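Local structure of citrate synthase (Metallosphaera sedula, 6ABX) at residues Glu45-Leu50 / Arg332-Thr337; Lys65-Glu70 / Lys115-Thr120; Ser147-Phe152 / Arg167-Ser172. The protein probably catalyses the condensation of acetyl-CoA with oxaloacetate and water to give citrate and CoA, a step of the tricarboxylic acid cycle. All blocks are in the same frame, centred on the assembly; numbering follows the deposited sequence.

Contact 1. Residues Glu45-Leu50 / Arg332-Thr337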
ATOM      1  N   GLU A  45      13.757  -3.908  23.583  1.00 10.63           N
ATOM      2  CA  GLU A  45      14.701  -2.815  23.730  1.00 12.18           C
ATOM      3  C   GLU A  45      15.005  -2.187  22.355  1.00 11.76           C
ATOM      4  O   GLU A  45      15.149  -0.961  22.217  1.00 11.33           O
ATOM      5  CB  GLU A  45      15.994  -3.316  24.367  1.00 12.18           C
ATOM      6  CG  GLU A  45      16.983  -2.243  24.581  1.00 13.65           C
ATOM      7  CD  GLU A  45      18.240  -2.678  25.314  1.00 14.60           C
ATOM      8  OE1 GLU A  45      19.182  -3.179  24.635  1.00 14.53           O
ATOM      9  OE2 GLU A  45      18.248  -2.549  26.551  1.00 15.60           O
ATOM     10  N   VAL A  46      15.177  -3.024  21.318  1.00 10.82           N
ATOM     11  CA  VAL A  46      15.443  -2.455  19.980  1.00 11.25           C
ATOM     12  C   VAL A  46      14.213  -1.747  19.405  1.00 11.12           C
ATOM     13  O   VAL A  46      14.410  -0.736  18.703  1.00 10.84           O
ATOM     14  CB  VAL A  46      16.026  -3.509  19.007  1.00 11.17           C
ATOM     15  CG1 VAL A  46      16.320  -2.882  17.657  1.00 12.10           C
ATOM     16  CG2 VAL A  46      17.293  -4.124  19.556  1.00 12.18           C
ATOM     17  N   ALA A  47      12.995  -2.248  19.635  1.00 11.14           N
ATOM     18  CA  ALA A  47      11.773  -1.548  19.195  1.00 10.93           C
ATOM     19  C   ALA A  47      11.716  -0.169  19.874  1.00 10.39           C
ATOM     20  O   ALA A  47      11.469   0.849  19.206  1.00 11.30           O
ATOM     21  CB  ALA A  47      10.540  -2.337  19.511  1.00 11.42           C
ATOM     22  N   TYR A  48      12.073  -0.115  21.164  1.00 10.01           N
ATOM     23  CA  TYR A  48      12.141   1.173  21.871  1.00 10.59           C
ATOM     24  C   TYR A  48      13.141   2.088  21.171  1.00 11.37           C
ATOM     25  O   TYR A  48      12.858   3.306  20.987  1.00 11.91           O
ATOM     26  CB  TYR A  48      12.539   0.970  23.335  1.00 11.12           C
ATOM     27  CG  TYR A  48      12.425   2.210  24.209  1.00 11.08           C
ATOM     28  CD1 TYR A  48      13.354   3.232  24.116  1.00 12.63           C
ATOM     29  CD2 TYR A  48      11.354   2.364  25.059  1.00 12.59           C
ATOM     30  CE1 TYR A  48      13.235   4.382  24.870  1.00 12.94           C
ATOM     31  CE2 TYR A  48      11.252   3.477  25.874  1.00 14.20           C
ATOM     32  CZ  TYR A  48      12.161   4.516  25.723  1.00 13.68           C
ATOM     33  OH  TYR A  48      11.983   5.648  26.482  1.00 15.93           O
ATOM     34  N   LEU A  49      14.331   1.557  20.926  1.00 10.79           N
ATOM     35  CA  LEU A  49      15.414   2.347  20.291  1.00 12.71           C
ATOM     36  C   LEU A  49      14.948   2.908  18.953  1.00 13.61           C
ATOM     37  O   LEU A  49      15.127   4.133  18.659  1.00 12.23           O
ATOM     38  CB  LEU A  49      16.637   1.471  20.116  1.00 13.87           C
ATOM     39  CG  LEU A  49      17.802   2.085  19.358  1.00 14.60           C
ATOM     40  CD1 LEU A  49      18.371   3.287  20.114  1.00 14.77           C
ATOM     41  CD2 LEU A  49      18.844   1.040  19.145  1.00 15.19           C
ATOM     42  N   LEU A  50      14.333   2.043  18.133  1.00 12.43           N
ATOM     43  CA  LEU A  50      13.969   2.492  16.794  1.00 12.36           C
ATOM     44  C   LEU A  50      12.894   3.580  16.859  1.00 12.53           C
ATOM     45  O   LEU A  50      12.978   4.605  16.131  1.00 12.49           O
ATOM     46  CB  LEU A  50      13.521   1.272  15.961  1.00 12.89           C
ATOM     47  CG  LEU A  50      14.666   0.409  15.476  1.00 13.01           C
ATOM     48  CD1 LEU A  50      14.179  -0.915  14.889  1.00 12.29           C
ATOM     49  CD2 LEU A  50      15.534   1.144  14.450  1.00 14.51           C
ATOM     50  N   ARG A 332       9.346  -6.083  10.683  1.00  9.60           N
ATOM     51  CA  ARG A 332       9.680  -4.908   9.800  1.00  9.99           C
ATOM     52  C   ARG A 332       8.665  -3.777  10.007  1.00 10.37           C
ATOM     53  O   ARG A 332       8.938  -2.597   9.700  1.00 10.97           O
ATOM     54  CB  ARG A 332       9.843  -5.387   8.346  1.00 10.76           C
ATOM     55  CG  ARG A 332      10.097  -4.267   7.347  1.00 10.63           C
ATOM     56  CD  ARG A 332      11.383  -3.515   7.612  1.00 10.89           C
ATOM     57  NE  ARG A 332      12.517  -4.378   7.642  1.00 11.61           N
ATOM     58  CZ  ARG A 332      13.204  -4.822   6.569  1.00 13.18           C
ATOM     59  NH1 ARG A 332      12.831  -4.454   5.328  1.00 13.94           N
ATOM     60  NH2 ARG A 332      14.188  -5.684   6.758  1.00 13.32           N
ATOM     61  N   VAL A 333       7.480  -4.075  10.577  1.00 10.62           N
ATOM     62  CA  VAL A 333       6.501  -3.070  10.899  1.00 10.53           C
ATOM     63  C   VAL A 333       7.080  -2.007  11.818  1.00 10.10           C
ATOM     64  O   VAL A 333       6.729  -0.820  11.711  1.00 11.29           O
ATOM     65  CB  VAL A 333       5.227  -3.677  11.478  1.00 10.79           C
ATOM     66  CG1 VAL A 333       5.447  -4.343  12.817  1.00 11.04           C
ATOM     67  CG2 VAL A 333       4.125  -2.655  11.569  1.00 11.42           C
ATOM     68  N   ILE A 334       8.045  -2.382  12.641  1.00  9.91           N
ATOM     69  CA  ILE A 334       8.703  -1.385  13.525  1.00 10.99           C
ATOM     70  C   ILE A 334       9.474  -0.377  12.662  1.00  9.89           C
ATOM     71  O   ILE A 334       9.329   0.811  12.788  1.00  9.76           O
ATOM     72  CB  ILE A 334       9.590  -2.094  14.554  1.00 10.95           C
ATOM     73  CG1 ILE A 334       8.777  -2.939  15.537  1.00 10.80           C
ATOM     74  CG2 ILE A 334      10.425  -1.086  15.306  1.00 12.59           C
ATOM     75  CD1 ILE A 334       9.555  -4.066  16.171  1.00 11.33           C
ATOM     76  N   GLY A 335      10.312  -0.869  11.754  1.00  9.72           N
ATOM     77  CA  GLY A 335      11.023   0.016  10.830  1.00 11.36           C
ATOM     78  C   GLY A 335      10.096   0.815   9.940  1.00 12.07           C
ATOM     79  O   GLY A 335      10.317   2.010   9.761  1.00 11.44           O
ATOM     80  N   TRP A 336       9.082   0.167   9.363  1.00 11.04           N
ATOM     81  CA  TRP A 336       8.156   0.871   8.534  1.00 11.24           C
ATOM     82  C   TRP A 336       7.611   2.117   9.248  1.00 11.74           C
ATOM     83  O   TRP A 336       7.567   3.268   8.728  1.00 12.16           O
ATOM     84  CB  TRP A 336       6.976   0.021   8.103  1.00 11.32           C
ATOM     85  CG  TRP A 336       7.319  -1.045   7.121  1.00 11.33           C
ATOM     86  CD1 TRP A 336       8.331  -1.043   6.236  1.00 12.02           C
ATOM     87  CD2 TRP A 336       6.537  -2.216   6.856  1.00 11.30           C
ATOM     88  NE1 TRP A 336       8.292  -2.176   5.467  1.00 11.71           N
ATOM     89  CE2 TRP A 336       7.173  -2.896   5.793  1.00 11.80           C
ATOM     90  CE3 TRP A 336       5.366  -2.751   7.397  1.00 12.00           C
ATOM     91  CZ2 TRP A 336       6.710  -4.111   5.302  1.00 10.51           C
ATOM     92  CZ3 TRP A 336       4.934  -3.983   6.936  1.00 12.37           C
ATOM     93  CH2 TRP A 336       5.633  -4.673   5.948  1.00 11.30           C
ATOM     94  N   THR A 337       7.090   1.851  10.420  1.00 10.92           N
ATOM     95  CA  THR A 337       6.428   2.890  11.200  1.00 10.91           C
ATOM     96  C   THR A 337       7.410   3.954  11.725  1.00 11.42           C
ATOM     97  O   THR A 337       7.044   5.172  11.724  1.00 10.84           O
ATOM     98  CB  THR A 337       5.565   2.297  12.313  1.00 11.54           C
ATOM     99  OG1 THR A 337       6.338   1.465  13.190  1.00 10.40           O
ATOM    100  CG2 THR A 337       4.398   1.492  11.776  1.00 10.80           C
TER

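Contact 2. Residues Lys65-Glu70 / Lys115-Thr120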
ATOM      1  N   LYS A  65       7.660  -2.669  27.877  1.00 15.64           N
ATOM      2  CA  LYS A  65       7.399  -4.157  27.758  1.00 15.73           C
ATOM      3  C   LYS A  65       5.951  -4.448  28.164  1.00 16.77           C
ATOM      4  O   LYS A  65       5.243  -5.160  27.497  1.00 16.26           O
ATOM      5  CB  LYS A  65       8.337  -4.981  28.644  1.00 17.30           C
ATOM      6  CG  LYS A  65       9.734  -5.138  28.081  1.00 20.51           C
ATOM      7  CD  LYS A  65      10.706  -5.610  29.151  1.00 23.86           C
ATOM      8  CE  LYS A  65      10.452  -6.999  29.675  1.00 28.91           C
ATOM      9  NZ  LYS A  65      11.383  -7.279  30.794  1.00 32.29           N
ATOM     10  N   SER A  66       5.488  -3.783  29.227  1.00 15.97           N
ATOM     11  CA  SER A  66       4.101  -3.924  29.703  1.00 16.03           C
ATOM     12  C   SER A  66       3.097  -3.398  28.693  1.00 15.22           C
ATOM     13  O   SER A  66       2.099  -4.021  28.453  1.00 16.60           O
ATOM     14  CB  SER A  66       3.899  -3.259  31.037  1.00 18.20           C
ATOM     15  OG  SER A  66       4.611  -3.972  32.012  1.00 24.28           O
ATOM     16  N   ARG A  67       3.390  -2.254  28.093  1.00 14.30           N
ATOM     17  CA  ARG A  67       2.532  -1.663  27.162  1.00 15.99           C
ATOM     18  C   ARG A  67       2.332  -2.560  25.954  1.00 16.36           C
ATOM     19  O   ARG A  67       1.195  -2.719  25.515  1.00 17.96           O
ATOM     20  CB  ARG A  67       3.051  -0.307  26.723  1.00 18.90           C
ATOM     21  CG  ARG A  67       2.076   0.396  25.800  1.00 22.39           C
ATOM     22  CD  ARG A  67       2.525   1.775  25.425  1.00 27.70           C
ATOM     23  NE  ARG A  67       1.488   2.408  24.616  1.00 29.16           N
ATOM     24  CZ  ARG A  67       1.626   3.582  24.031  1.00 32.52           C
ATOM     25  NH1 ARG A  67       2.772   4.245  24.150  1.00 30.17           N
ATOM     26  NH2 ARG A  67       0.609   4.072  23.337  1.00 29.38           N
ATOM     27  N   LEU A  68       3.430  -3.081  25.385  1.00 13.46           N
ATOM     28  CA  LEU A  68       3.298  -4.031  24.266  1.00 14.00           C
ATOM     29  C   LEU A  68       2.492  -5.271  24.684  1.00 13.92           C
ATOM     30  O   LEU A  68       1.522  -5.670  23.963  1.00 14.63           O
ATOM     31  CB  LEU A  68       4.686  -4.449  23.754  1.00 14.53           C
ATOM     32  CG  LEU A  68       5.353  -3.553  22.718  1.00 15.17           C
ATOM     33  CD1 LEU A  68       6.838  -3.884  22.611  1.00 16.40           C
ATOM     34  CD2 LEU A  68       4.674  -3.707  21.380  1.00 16.61           C
ATOM     35  N   ALA A  69       2.851  -5.873  25.808  1.00 13.85           N
ATOM     36  CA  ALA A  69       2.298  -7.157  26.231  1.00 14.90           C
ATOM     37  C   ALA A  69       0.773  -7.044  26.402  1.00 15.99           C
ATOM     38  O   ALA A  69       0.013  -7.977  26.117  1.00 15.40           O
ATOM     39  CB  ALA A  69       2.970  -7.615  27.491  1.00 15.50           C
ATOM     40  N   GLU A  70       0.318  -5.877  26.902  1.00 13.37           N
ATOM     41  CA  GLU A  70      -1.091  -5.650  27.148  1.00 15.14           C
ATOM     42  C   GLU A  70      -1.872  -5.209  25.882  1.00 15.83           C
ATOM     43  O   GLU A  70      -3.090  -4.987  25.988  1.00 16.46           O
ATOM     44  CB  GLU A  70      -1.253  -4.621  28.270  1.00 16.38           C
ATOM     45  CG  GLU A  70      -0.753  -5.092  29.600  1.00 16.65           C
ATOM     46  CD  GLU A  70      -1.461  -6.258  30.265  1.00 18.69           C
ATOM     47  OE1 GLU A  70      -0.859  -6.850  31.179  1.00 20.07           O
ATOM     48  OE2 GLU A  70      -2.649  -6.545  29.909  1.00 18.87           O
ATOM     49  N   LYS A 115      -0.363   3.358  17.674  1.00 12.40           N
ATOM     50  CA  LYS A 115      -0.939   2.446  16.658  1.00 13.87           C
ATOM     51  C   LYS A 115       0.121   1.479  16.148  1.00 12.98           C
ATOM     52  O   LYS A 115      -0.186   0.302  15.937  1.00 12.19           O
ATOM     53  CB  LYS A 115      -1.621   3.255  15.553  1.00 14.77           C
ATOM     54  CG  LYS A 115      -2.889   3.945  16.025  1.00 15.95           C
ATOM     55  CD  LYS A 115      -3.394   5.021  15.086  1.00 18.01           C
ATOM     56  CE  LYS A 115      -4.715   5.582  15.562  1.00 18.78           C
ATOM     57  NZ  LYS A 115      -5.105   6.765  14.780  1.00 23.90           N
ATOM     58  N   ALA A 116       1.371   1.945  16.037  1.00 12.53           N
ATOM     59  CA  ALA A 116       2.515   1.087  15.649  1.00 12.69           C
ATOM     60  C   ALA A 116       2.702  -0.023  16.695  1.00 12.71           C
ATOM     61  O   ALA A 116       2.918  -1.175  16.378  1.00 10.92           O
ATOM     62  CB  ALA A 116       3.750   1.940  15.486  1.00 12.72           C
ATOM     63  N   ILE A 117       2.581   0.352  17.954  1.00 12.45           N
ATOM     64  CA  ILE A 117       2.704  -0.601  19.085  1.00 13.52           C
ATOM     65  C   ILE A 117       1.578  -1.639  19.024  1.00 12.07           C
ATOM     66  O   ILE A 117       1.877  -2.851  19.123  1.00 12.17           O
ATOM     67  CB  ILE A 117       2.717   0.133  20.444  1.00 14.20           C
ATOM     68  CG1 ILE A 117       4.041   0.873  20.641  1.00 15.74           C
ATOM     69  CG2 ILE A 117       2.418  -0.832  21.590  1.00 13.32           C
ATOM     70  CD1 ILE A 117       3.967   1.896  21.769  1.00 17.97           C
ATOM     71  N   LYS A 118       0.341  -1.211  18.721  1.00 12.06           N
ATOM     72  CA  LYS A 118      -0.744  -2.143  18.586  1.00 12.87           C
ATOM     73  C   LYS A 118      -0.477  -3.160  17.468  1.00 11.97           C
ATOM     74  O   LYS A 118      -0.678  -4.375  17.628  1.00 12.55           O
ATOM     75  CB  LYS A 118      -2.065  -1.413  18.371  1.00 15.30           C
ATOM     76  CG  LYS A 118      -2.608  -0.779  19.647  1.00 18.44           C
ATOM     77  CD  LYS A 118      -3.867  -0.012  19.417  1.00 20.62           C
ATOM     78  CE  LYS A 118      -4.502   0.330  20.750  1.00 26.43           C
ATOM     79  NZ  LYS A 118      -5.688   1.191  20.570  1.00 33.98           N
ATOM     80  N   MET A 119      -0.074  -2.678  16.306  1.00 12.26           N
ATOM     81  CA  MET A 119       0.185  -3.581  15.176  1.00 11.56           C
ATOM     82  C   MET A 119       1.317  -4.563  15.525  1.00 12.02           C
ATOM     83  O   MET A 119       1.254  -5.782  15.233  1.00 11.60           O
ATOM     84  CB  MET A 119       0.530  -2.799  13.904  1.00 13.18           C
ATOM     85  CG  MET A 119      -0.669  -2.110  13.279  1.00 12.82           C
ATOM     86  SD  MET A 119      -0.226  -1.238  11.767  1.00 12.87           S
ATOM     87  CE  MET A 119       0.005   0.427  12.382  1.00 14.58           C
ATOM     88  N   THR A 120       2.380  -4.070  16.156  1.00 11.04           N
ATOM     89  CA  THR A 120       3.526  -4.860  16.480  1.00 10.17           C
ATOM     90  C   THR A 120       3.153  -5.946  17.507  1.00 11.22           C
ATOM     91  O   THR A 120       3.558  -7.090  17.390  1.00 11.89           O
ATOM     92  CB  THR A 120       4.667  -3.983  17.018  1.00 11.32           C
ATOM     93  OG1 THR A 120       5.018  -3.001  16.028  1.00 12.21           O
ATOM     94  CG2 THR A 120       5.878  -4.786  17.417  1.00 10.55           C
TER

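Contact 3. Residues Ser147-Phe152 / Arg167-Ser172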
ATOM      1  N   SER A 147       7.419 -12.160  27.652  1.00 12.54           N
ATOM      2  CA  SER A 147       8.014 -11.212  26.702  1.00 14.45           C
ATOM      3  C   SER A 147       7.664 -11.592  25.261  1.00 11.83           C
ATOM      4  O   SER A 147       7.076 -12.609  24.985  1.00 11.76           O
ATOM      5  CB  SER A 147       9.486 -11.114  26.907  1.00 19.33           C
ATOM      6  OG  SER A 147       9.709 -10.404  28.143  1.00 30.38           O
ATOM      7  N   HIS A 148       7.950 -10.662  24.357  1.00 11.65           N
ATOM      8  CA  HIS A 148       7.440 -10.754  22.978  1.00 11.76           C
ATOM      9  C   HIS A 148       7.786 -12.101  22.359  1.00 10.30           C
ATOM     10  O   HIS A 148       6.898 -12.728  21.776  1.00 11.63           O
ATOM     11  CB  HIS A 148       7.976  -9.598  22.138  1.00 10.91           C
ATOM     12  CG  HIS A 148       7.569  -9.644  20.724  1.00 11.64           C
ATOM     13  ND1 HIS A 148       6.440  -9.005  20.281  1.00 11.42           N
ATOM     14  CD2 HIS A 148       8.121 -10.278  19.652  1.00 11.39           C
ATOM     15  CE1 HIS A 148       6.333  -9.202  18.971  1.00 13.01           C
ATOM     16  NE2 HIS A 148       7.332  -9.982  18.566  1.00 12.62           N
ATOM     17  N   SER A 149       9.071 -12.444  22.324  1.00 10.68           N
ATOM     18  CA  SER A 149       9.506 -13.647  21.568  1.00 11.80           C
ATOM     19  C   SER A 149       9.072 -14.926  22.310  1.00 13.17           C
ATOM     20  O   SER A 149       8.662 -15.899  21.656  1.00 11.98           O
ATOM     21  CB  SER A 149      10.994 -13.595  21.340  1.00 12.49           C
ATOM     22  OG  SER A 149      11.329 -12.473  20.522  1.00 12.98           O
ATOM     23  N   GLU A 150       9.128 -14.897  23.641  1.00 13.00           N
ATOM     24  CA  GLU A 150       8.675 -16.075  24.426  1.00 14.18           C
ATOM     25  C   GLU A 150       7.179 -16.334  24.134  1.00 12.79           C
ATOM     26  O   GLU A 150       6.728 -17.473  23.907  1.00 11.63           O
ATOM     27  CB  GLU A 150       8.922 -15.894  25.925  1.00 18.76           C
ATOM     28  CG  GLU A 150       8.555 -17.192  26.631  1.00 20.93           C
ATOM     29  CD  GLU A 150       8.897 -17.387  28.094  1.00 27.81           C
ATOM     30  OE1 GLU A 150       9.384 -16.393  28.729  1.00 25.23           O
ATOM     31  OE2 GLU A 150       8.659 -18.547  28.583  1.00 26.39           O
ATOM     32  N   ASN A 151       6.386 -15.262  24.138  1.00 11.38           N
ATOM     33  CA  ASN A 151       4.974 -15.368  23.884  1.00 11.81           C
ATOM     34  C   ASN A 151       4.694 -15.885  22.463  1.00 11.62           C
ATOM     35  O   ASN A 151       3.712 -16.630  22.244  1.00 13.45           O
ATOM     36  CB  ASN A 151       4.250 -14.033  24.060  1.00 11.44           C
ATOM     37  CG  ASN A 151       2.772 -14.165  23.813  1.00 11.63           C
ATOM     38  OD1 ASN A 151       2.085 -14.836  24.602  1.00 13.85           O
ATOM     39  ND2 ASN A 151       2.270 -13.500  22.792  1.00 11.54           N
ATOM     40  N   PHE A 152       5.478 -15.435  21.477  1.00  9.96           N
ATOM     41  CA  PHE A 152       5.251 -15.819  20.099  1.00 10.75           C
ATOM     42  C   PHE A 152       5.397 -17.356  19.968  1.00 10.43           C
ATOM     43  O   PHE A 152       4.533 -18.038  19.387  1.00 11.15           O
ATOM     44  CB  PHE A 152       6.248 -15.085  19.183  1.00 10.41           C
ATOM     45  CG  PHE A 152       5.851 -14.956  17.732  1.00 10.89           C
ATOM     46  CD1 PHE A 152       4.821 -15.692  17.171  1.00 10.48           C
ATOM     47  CD2 PHE A 152       6.523 -14.069  16.915  1.00 11.64           C
ATOM     48  CE1 PHE A 152       4.465 -15.541  15.845  1.00 10.49           C
ATOM     49  CE2 PHE A 152       6.184 -13.950  15.577  1.00 12.45           C
ATOM     50  CZ  PHE A 152       5.123 -14.635  15.059  1.00 11.11           C
ATOM     51  N   ARG A 167      15.705 -16.972  22.721  1.00 14.74           N
ATOM     52  CA  ARG A 167      16.763 -16.085  22.355  1.00 15.88           C
ATOM     53  C   ARG A 167      16.992 -16.071  20.842  1.00 14.65           C
ATOM     54  O   ARG A 167      17.193 -15.004  20.232  1.00 12.56           O
ATOM     55  CB  ARG A 167      18.066 -16.522  23.027  1.00 16.21           C
ATOM     56  CG  ARG A 167      19.223 -15.587  22.752  1.00 18.69           C
ATOM     57  CD  ARG A 167      19.030 -14.331  23.555  1.00 23.59           C
ATOM     58  NE  ARG A 167      20.163 -13.433  23.447  1.00 27.99           N
ATOM     59  CZ  ARG A 167      21.240 -13.478  24.233  1.00 33.91           C
ATOM     60  NH1 ARG A 167      21.418 -14.479  25.088  1.00 32.47           N
ATOM     61  NH2 ARG A 167      22.119 -12.487  24.178  1.00 31.86           N
ATOM     62  N   VAL A 168      16.986 -17.249  20.216  1.00 14.24           N
ATOM     63  CA  VAL A 168      17.186 -17.354  18.752  1.00 14.91           C
ATOM     64  C   VAL A 168      16.069 -16.618  18.010  1.00 13.19           C
ATOM     65  O   VAL A 168      16.349 -15.850  17.088  1.00 12.71           O
ATOM     66  CB  VAL A 168      17.339 -18.816  18.274  1.00 15.28           C
ATOM     67  CG1 VAL A 168      17.514 -18.828  16.770  1.00 16.31           C
ATOM     68  CG2 VAL A 168      18.536 -19.488  18.958  1.00 17.69           C
ATOM     69  N   LEU A 169      14.827 -16.779  18.451  1.00 14.32           N
ATOM     70  CA  LEU A 169      13.711 -16.057  17.795  1.00 13.67           C
ATOM     71  C   LEU A 169      13.895 -14.544  17.983  1.00 12.93           C
ATOM     72  O   LEU A 169      13.713 -13.732  17.029  1.00 11.81           O
ATOM     73  CB  LEU A 169      12.348 -16.467  18.343  1.00 14.56           C
ATOM     74  CG  LEU A 169      11.193 -15.704  17.707  1.00 14.90           C
ATOM     75  CD1 LEU A 169      11.179 -15.836  16.214  1.00 17.61           C
ATOM     76  CD2 LEU A 169       9.860 -16.171  18.278  1.00 17.90           C
ATOM     77  N   ASP A 170      14.270 -14.127  19.206  1.00 13.19           N
ATOM     78  CA  ASP A 170      14.422 -12.738  19.531  1.00 12.79           C
ATOM     79  C   ASP A 170      15.469 -12.082  18.600  1.00 12.10           C
ATOM     80  O   ASP A 170      15.259 -11.036  18.005  1.00 11.85           O
ATOM     81  CB  ASP A 170      14.815 -12.628  20.996  1.00 14.15           C
ATOM     82  CG  ASP A 170      14.420 -11.305  21.569  1.00 17.04           C
ATOM     83  OD1 ASP A 170      13.164 -11.042  21.666  1.00 15.68           O
ATOM     84  OD2 ASP A 170      15.346 -10.563  21.838  1.00 23.45           O
ATOM     85  N   VAL A 171      16.631 -12.695  18.469  1.00 10.62           N
ATOM     86  CA  VAL A 171      17.645 -12.189  17.565  1.00 12.14           C
ATOM     87  C   VAL A 171      17.161 -12.197  16.107  1.00 11.42           C
ATOM     88  O   VAL A 171      17.326 -11.151  15.392  1.00 10.67           O
ATOM     89  CB  VAL A 171      18.952 -12.978  17.711  1.00 13.43           C
ATOM     90  CG1 VAL A 171      19.973 -12.594  16.631  1.00 15.46           C
ATOM     91  CG2 VAL A 171      19.545 -12.801  19.091  1.00 14.63           C
ATOM     92  N   SER A 172      16.566 -13.312  15.633  1.00 11.82           N
ATOM     93  CA  SER A 172      16.087 -13.355  14.305  1.00 12.80           C
ATOM     94  C   SER A 172      15.078 -12.239  13.981  1.00 12.07           C
ATOM     95  O   SER A 172      15.178 -11.626  12.896  1.00 10.58           O
ATOM     96  CB  SER A 172      15.509 -14.718  13.992  1.00 15.40           C
ATOM     97  OG  SER A 172      16.422 -15.709  14.383  1.00 20.47           O
TER
HETATM   98  O   HOH W   1      11.156 -10.641  23.479  1.00 12.17           O

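Contact 1. Residues Glu45-Leu50 / Arg332-Thr337
Helices 43-52 and 324-343 come together where the CA atoms of Ala47 and Ile334 stand 6.4 Å apart, and the neighbouring pair, Leu50 and Gly335, follows at 7.1 Å between CA atoms. The contact illustrates how the predominantly helical citrate synthase fold is closed by helices far apart in sequence, here through one branched side chain that serves two partners. Ile334 has CG1 beside its backbone N (chi1 -66°), which sends its two branches to different neighbours. The terminal methyl CD1 reaches the single methyl of Ala47, with 3.9 Å from CD1 to Ala47 CB. The shorter branch leans on Leu50, where Ile334 CG2 lies 3.8 Å from Leu50 CD1 and also touches the CB of that residue. The Leu50 and Ile334 side chains cross at about a right angle, and the buried interface is held by apolar packing, without a hydrogen bond between the segments. Just beyond it, the indole N-H of Trp51 is hydrogen-bonded to Thr337 OG1, and Glu45 forms a salt bridge with Arg370 of the second subunit. The later helix also carries Arg332, an oxaloacetate-binding residue, whose NH2 is hydrogen-bonded to a citrate anion. The aliphatic part of this arginine is packed within its own helix: Arg332 CG lies 3.3 Å above the plane of the Trp336 indole, offset toward its rim.

Contact 2. Residues Lys65-Glu70 / Lys115-Thr120
Arg67 reaches Ile117 because its CG stands opposite the backbone N (chi1 -175°) and the chain then runs extended as far as NE, carrying the guanidinium beyond its own helix. Ile117 answers with CG1 beside its backbone N (chi1 -72°), which brings the methyl CD1 over one face of the guanidinium. The methyl lies 3.4 Å above that plane, offset toward the rim, and the nearest atom of the arginine is NH1, with 3.6 Å from Arg67 NH1 to Ile117 CD1. The other branch of the isoleucine meets Leu68, where Leu68 CD2 is 3.7 Å from Ile117 CG2, and the Arg67 and Leu68 side chains each cross that of Ile117 at about a right angle. Thr120 adds a looser touch, its CG2 being 4.3 Å from Leu68 CD2. Its hydroxyl turns back to its own helix and donates to Ala116 O, with 2.8 Å from OG1 to O, while Thr120 N reaches that oxygen from the opposite face of the carbonyl plane. The axes of segments 65-69 and 115-120 approach to 9.7 Å, with their N-to-C directions 63° apart. Trp51 of helix 43-52 packs on Ile117 and Thr120, joining helix 112-134 to the largely helical core. With an alanine at Ile117, the Arg67 guanidinium would probably lose the methyl over its face and Leu68 CD2 its nearest methyl neighbour, opening a gap between the helices. The chemistry across the contact is thus van der Waals: a buried isoleucine packs against leucine on one branch and an exposed arginine's flat face on the other, whose N-H bonds are not used across this interface.

Contact 3. Residues Ser147-Phe152 / Arg167-Ser172
Asp170 OD1 is gripped from two quarters: Ser149 OG donates to it at 2.6 Å, along the lone pair that points away from the other carboxylate oxygen, and water 1 donates to the same OD1 at 2.7 Å. The water in turn accepts from Ser149 N, 3.0 Å from its oxygen, which makes hydroxyl and amide of a single residue converge on one acceptor, the first directly and the second through a solvent bridge. Asp170 has CG opposite its backbone N (chi1 -155°), a setting that swings the carboxylate toward the first turn of helix 148-157. The second oxygen, OD2, accepts from Phe43 N, which should help fix the rotation of the group. Since Ser149 N lies at the amino end of its helix, the partial positive charge there would be expected to stabilise the carboxylate's negative form. Ser149 OG also lies at the edge of the His148 ring, in its plane.

Beside this polar corner runs an apolar one. Leu169 CD2 packs 3.9 Å from Phe152 CB and lies 3.6 Å from Ser149 O. It approaches the Phe152 ring obliquely, and the two side chains cross at about a right angle. Phe152 continues into the core, meeting Phe319 edge-to-face and packing on Pro124 of helix 112-134, while Leu169 rests on Phe314.

The axes of segments 148-152 and 167-172 come within 8.7 Å, with their N-to-C directions 116° apart. Two successive helices joined by a short connection and packed at a steep angle are part of the largely helical citrate synthase fold, and here the join combines hydrophobic packing with an aspartate of the later helix facing the amino end of the earlier one.

In the fold
All three contacts join helices of the citrate synthase fold, but over very different spans of chain. Contact 1 brings helix 43-52 against helix 324-343, and both of the others fall between its two halves, contact 2 (helices 58-69 and 112-134) closing before contact 3 (helices 148-157 and 163-174) opens. The centres of contacts 1 and 2 are about 11 Å apart, and each lies about 15 Å from that of contact 3. Contacts 1 and 2 touch through Val333, Ile334 and Thr337 against Thr120 and Ala116; contacts 2 and 3 meet where Thr120 borders His148. Helix 112-134 therefore links local pairings to the helix bearing the oxaloacetate-binding Arg332.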